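Local coordinates for protein carbamate kinase (Mycoplasma penetrans, PDB 4AXS) that probably acts as a carbamate kinase, transferring a phosphoryl group between ATP and carbamate, at residues T252-D260 with K323-I331. Numbering follows the deposited sequence.
With SO4 (sulfate ion), chain C.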
loop_
_atom_site.group_PDB
_atom_site.type_symbol
_atom_site.label_atom_id
_atom_site.label_comp_id
_atom_site.label_asym_id
_atom_site.label_seq_id
_atom_site.Cartn_x
_atom_site.Cartn_y
_atom_site.Cartn_z
ATOM N N THR A 252 -2.540 21.706 -9.059
ATOM C CA THR A 252 -1.286 22.251 -9.523
ATOM C C THR A 252 -1.230 23.682 -9.033
ATOM O O THR A 252 -2.260 24.262 -8.708
ATOM C CB THR A 252 -1.212 22.208 -11.066
ATOM O OG1 THR A 252 0.146 22.375 -11.494
ATOM C CG2 THR A 252 -2.100 23.293 -11.683
ATOM N N ALA A 253 -0.032 24.252 -8.990
ATOM C CA ALA A 253 0.179 25.516 -8.287
ATOM C C ALA A 253 -0.144 26.759 -9.110
ATOM O O ALA A 253 0.493 27.794 -8.924
ATOM C CB ALA A 253 1.612 25.594 -7.764
ATOM N N VAL A 254 -1.123 26.663 -10.008
ATOM C CA VAL A 254 -1.507 27.815 -10.827
ATOM C C VAL A 254 -3.010 28.062 -10.813
ATOM O O VAL A 254 -3.803 27.131 -10.732
ATOM C CB VAL A 254 -1.052 27.665 -12.302
ATOM C CG1 VAL A 254 0.438 27.329 -12.382
ATOM C CG2 VAL A 254 -1.901 26.623 -13.036
ATOM N N ASP A 255 -3.396 29.328 -10.901
ATOM C CA ASP A 255 -4.808 29.696 -11.009
ATOM C C ASP A 255 -5.372 29.403 -12.407
ATOM O O ASP A 255 -6.522 28.973 -12.545
ATOM C CB ASP A 255 -4.999 31.168 -10.648
ATOM C CG ASP A 255 -4.105 32.087 -11.463
ATOM O OD1 ASP A 255 -3.079 31.596 -11.998
ATOM O OD2 ASP A 255 -4.432 33.299 -11.574
ATOM N N TYR A 256 -4.551 29.636 -13.432
ATOM C CA TYR A 256 -4.889 29.294 -14.816
ATOM C C TYR A 256 -3.644 28.832 -15.549
ATOM O O TYR A 256 -2.516 29.200 -15.178
ATOM C CB TYR A 256 -5.461 30.509 -15.563
ATOM C CG TYR A 256 -6.632 31.154 -14.871
ATOM C CD1 TYR A 256 -7.930 30.716 -15.107
ATOM C CD2 TYR A 256 -6.438 32.191 -13.976
ATOM C CE1 TYR A 256 -9.005 31.299 -14.467
ATOM C CE2 TYR A 256 -7.503 32.785 -13.331
ATOM C CZ TYR A 256 -8.784 32.337 -13.578
ATOM O OH TYR A 256 -9.839 32.933 -12.931
ATOM N N VAL A 257 -3.828 28.037 -16.598
ATOM C CA VAL A 257 -2.708 27.795 -17.493
ATOM C C VAL A 257 -2.652 28.955 -18.485
ATOM O O VAL A 257 -3.651 29.317 -19.093
ATOM C CB VAL A 257 -2.763 26.417 -18.207
ATOM C CG1 VAL A 257 -4.044 25.661 -17.840
ATOM C CG2 VAL A 257 -2.575 26.569 -19.740
ATOM N N TYR A 258 -1.479 29.555 -18.613
ATOM C CA TYR A 258 -1.321 30.713 -19.477
ATOM C C TYR A 258 -0.719 30.341 -20.830
ATOM O O TYR A 258 -0.059 29.309 -20.973
ATOM C CB TYR A 258 -0.491 31.791 -18.774
ATOM C CG TYR A 258 -1.245 32.496 -17.664
ATOM C CD1 TYR A 258 -1.417 31.898 -16.424
ATOM C CD2 TYR A 258 -1.799 33.759 -17.859
ATOM C CE1 TYR A 258 -2.110 32.533 -15.409
ATOM C CE2 TYR A 258 -2.492 34.406 -16.845
ATOM C CZ TYR A 258 -2.646 33.783 -15.622
ATOM O OH TYR A 258 -3.339 34.414 -14.605
ATOM N N VAL A 259 -0.991 31.171 -21.830
ATOM C CA VAL A 259 -0.271 31.085 -23.094
ATOM C C VAL A 259 0.492 32.397 -23.313
ATOM O O VAL A 259 0.085 33.446 -22.821
ATOM C CB VAL A 259 -1.198 30.709 -24.293
ATOM C CG1 VAL A 259 -1.577 29.221 -24.228
ATOM C CG2 VAL A 259 -2.451 31.595 -24.332
ATOM N N ASP A 260 1.622 32.319 -24.008
ATOM C CA ASP A 260 2.438 33.498 -24.278
ATOM C C ASP A 260 2.896 34.180 -23.002
ATOM O O ASP A 260 2.954 35.404 -22.948
ATOM C CB ASP A 260 1.655 34.516 -25.117
ATOM C CG ASP A 260 1.447 34.066 -26.553
ATOM O OD1 ASP A 260 2.386 33.496 -27.153
ATOM O OD2 ASP A 260 0.334 34.291 -27.078
ATOM N N LYS A 323 -16.634 25.608 -10.567
ATOM C CA LYS A 323 -17.728 26.459 -11.014
ATOM C C LYS A 323 -17.254 27.599 -11.905
ATOM O O LYS A 323 -17.754 28.723 -11.813
ATOM C CB LYS A 323 -18.521 26.984 -9.818
ATOM C CG LYS A 323 -19.520 25.969 -9.305
ATOM C CD LYS A 323 -20.197 25.280 -10.486
ATOM C CE LYS A 323 -21.253 24.279 -10.052
ATOM N NZ LYS A 323 -21.936 23.703 -11.247
ATOM N N GLY A 324 -16.289 27.300 -12.769
ATOM C CA GLY A 324 -15.814 28.258 -13.754
ATOM C C GLY A 324 -15.071 29.444 -13.169
ATOM O O GLY A 324 -14.343 30.139 -13.882
ATOM N N LEU A 325 -15.237 29.665 -11.868
ATOM C CA LEU A 325 -14.705 30.856 -11.215
ATOM C C LEU A 325 -13.181 30.883 -11.142
ATOM O O LEU A 325 -12.593 31.942 -10.937
ATOM C CB LEU A 325 -15.304 31.026 -9.815
ATOM C CG LEU A 325 -16.833 30.950 -9.699
ATOM C CD1 LEU A 325 -17.301 31.607 -8.401
ATOM C CD2 LEU A 325 -17.519 31.585 -10.908
ATOM N N SER A 326 -12.537 29.729 -11.292
ATOM C CA SER A 326 -11.078 29.706 -11.389
ATOM C C SER A 326 -10.594 28.540 -12.245
ATOM O O SER A 326 -11.389 27.712 -12.709
ATOM C CB SER A 326 -10.418 29.695 -10.005
ATOM O OG SER A 326 -9.059 30.121 -10.064
ATOM N N GLY A 327 -9.289 28.498 -12.481
ATOM C CA GLY A 327 -8.709 27.396 -13.222
ATOM C C GLY A 327 -9.133 27.301 -14.679
ATOM O O GLY A 327 -9.953 28.085 -15.169
ATOM N N THR A 328 -8.571 26.313 -15.371
ATOM C CA THR A 328 -8.738 26.183 -16.805
ATOM C C THR A 328 -9.486 24.913 -17.141
ATOM O O THR A 328 -8.966 23.814 -16.938
ATOM C CB THR A 328 -7.378 26.138 -17.513
ATOM O OG1 THR A 328 -6.680 27.385 -17.325
ATOM C CG2 THR A 328 -7.570 25.863 -18.997
ATOM N N LYS A 329 -10.705 25.057 -17.653
ATOM C CA LYS A 329 -11.506 23.903 -18.045
ATOM C C LYS A 329 -11.104 23.433 -19.441
ATOM O O LYS A 329 -10.919 24.249 -20.346
ATOM C CB LYS A 329 -12.990 24.252 -18.004
ATOM C CG LYS A 329 -13.934 23.074 -18.182
ATOM C CD LYS A 329 -15.265 23.534 -18.758
ATOM C CE LYS A 329 -16.437 22.709 -18.228
ATOM N NZ LYS A 329 -17.185 23.412 -17.134
ATOM N N ILE A 330 -10.956 22.119 -19.603
ATOM C CA ILE A 330 -10.579 21.528 -20.886
ATOM C C ILE A 330 -11.689 20.629 -21.405
ATOM O O ILE A 330 -12.229 19.809 -20.660
ATOM C CB ILE A 330 -9.262 20.718 -20.789
ATOM C CG1 ILE A 330 -8.063 21.664 -20.711
ATOM C CG2 ILE A 330 -9.108 19.800 -21.986
ATOM C CD1 ILE A 330 -6.860 21.099 -20.001
ATOM N N ILE A 331 -12.031 20.779 -22.682
ATOM C CA ILE A 331 -13.128 20.000 -23.253
ATOM C C ILE A 331 -12.791 19.382 -24.602
ATOM O O ILE A 331 -11.808 19.756 -25.242
ATOM C CB ILE A 331 -14.413 20.836 -23.387
ATOM C CG1 ILE A 331 -14.153 22.080 -24.235
ATOM C CG2 ILE A 331 -14.946 21.232 -22.008
ATOM C CD1 ILE A 331 -15.396 22.642 -24.865
HETATM S S SO4 C . 2.742 20.468 -9.502
HETATM O O1 SO4 C . 1.775 21.435 -10.010
HETATM O O2 SO4 C . 3.372 21.056 -8.317
HETATM O O3 SO4 C . 2.042 19.226 -9.171
HETATM O O4 SO4 C . 3.753 20.178 -10.525
#
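Thr328 drives its side chain against Val257, and the two side chains cross at roughly a right angle. The backbone N of Val257 donates a hydrogen bond to Thr328 OG1 at 3.0 Å, fairly straight with 161° at the hydrogen. With OG1 anti to its own carbonyl carbon (chi1 -64°), the hydroxyl faces this N-H, and it also bonds Leu269 O, so two backbone groups grip one buried oxygen. Val257 CG1 lies 3.4 Å from Thr328 CB and 3.7 Å from Thr328 CG2, making the apolar part of the same close junction, which Leu269 and Phe286 extend on the valine side.

Within the amino acid kinase fold, the contact links the chain leaving the central parallel strand 247-251 to the start of 328-330, an outermost strand of that sheet within this chain, antiparallel to 309-313. At the upstream end of 252-260, Thr252 OG1 hydrogen-bonds a sulfate, probably from the crystallisation liquor, to which Ala253 N adds a weak, long bond and Asn34 ND2 another hydrogen bond.

Packing is looser toward the exposed turn at Leu325. The Tyr256 ring lies alongside the backbone of 325-327: its CD1 is 3.3 Å from Gly327 O, which approaches obliquely, and its OH stops 3.5 Å from Leu325 O. CG stands anti to the carbonyl carbon in Tyr256 (chi1 -54°), sending the ring along this neighbouring backbone. The Asp255 carboxylate turns back on its own segment: OD1 takes a weak 2.8 Å bond from Tyr256 N, while Tyr258 OH makes a long, weak one to Asp255 OD2.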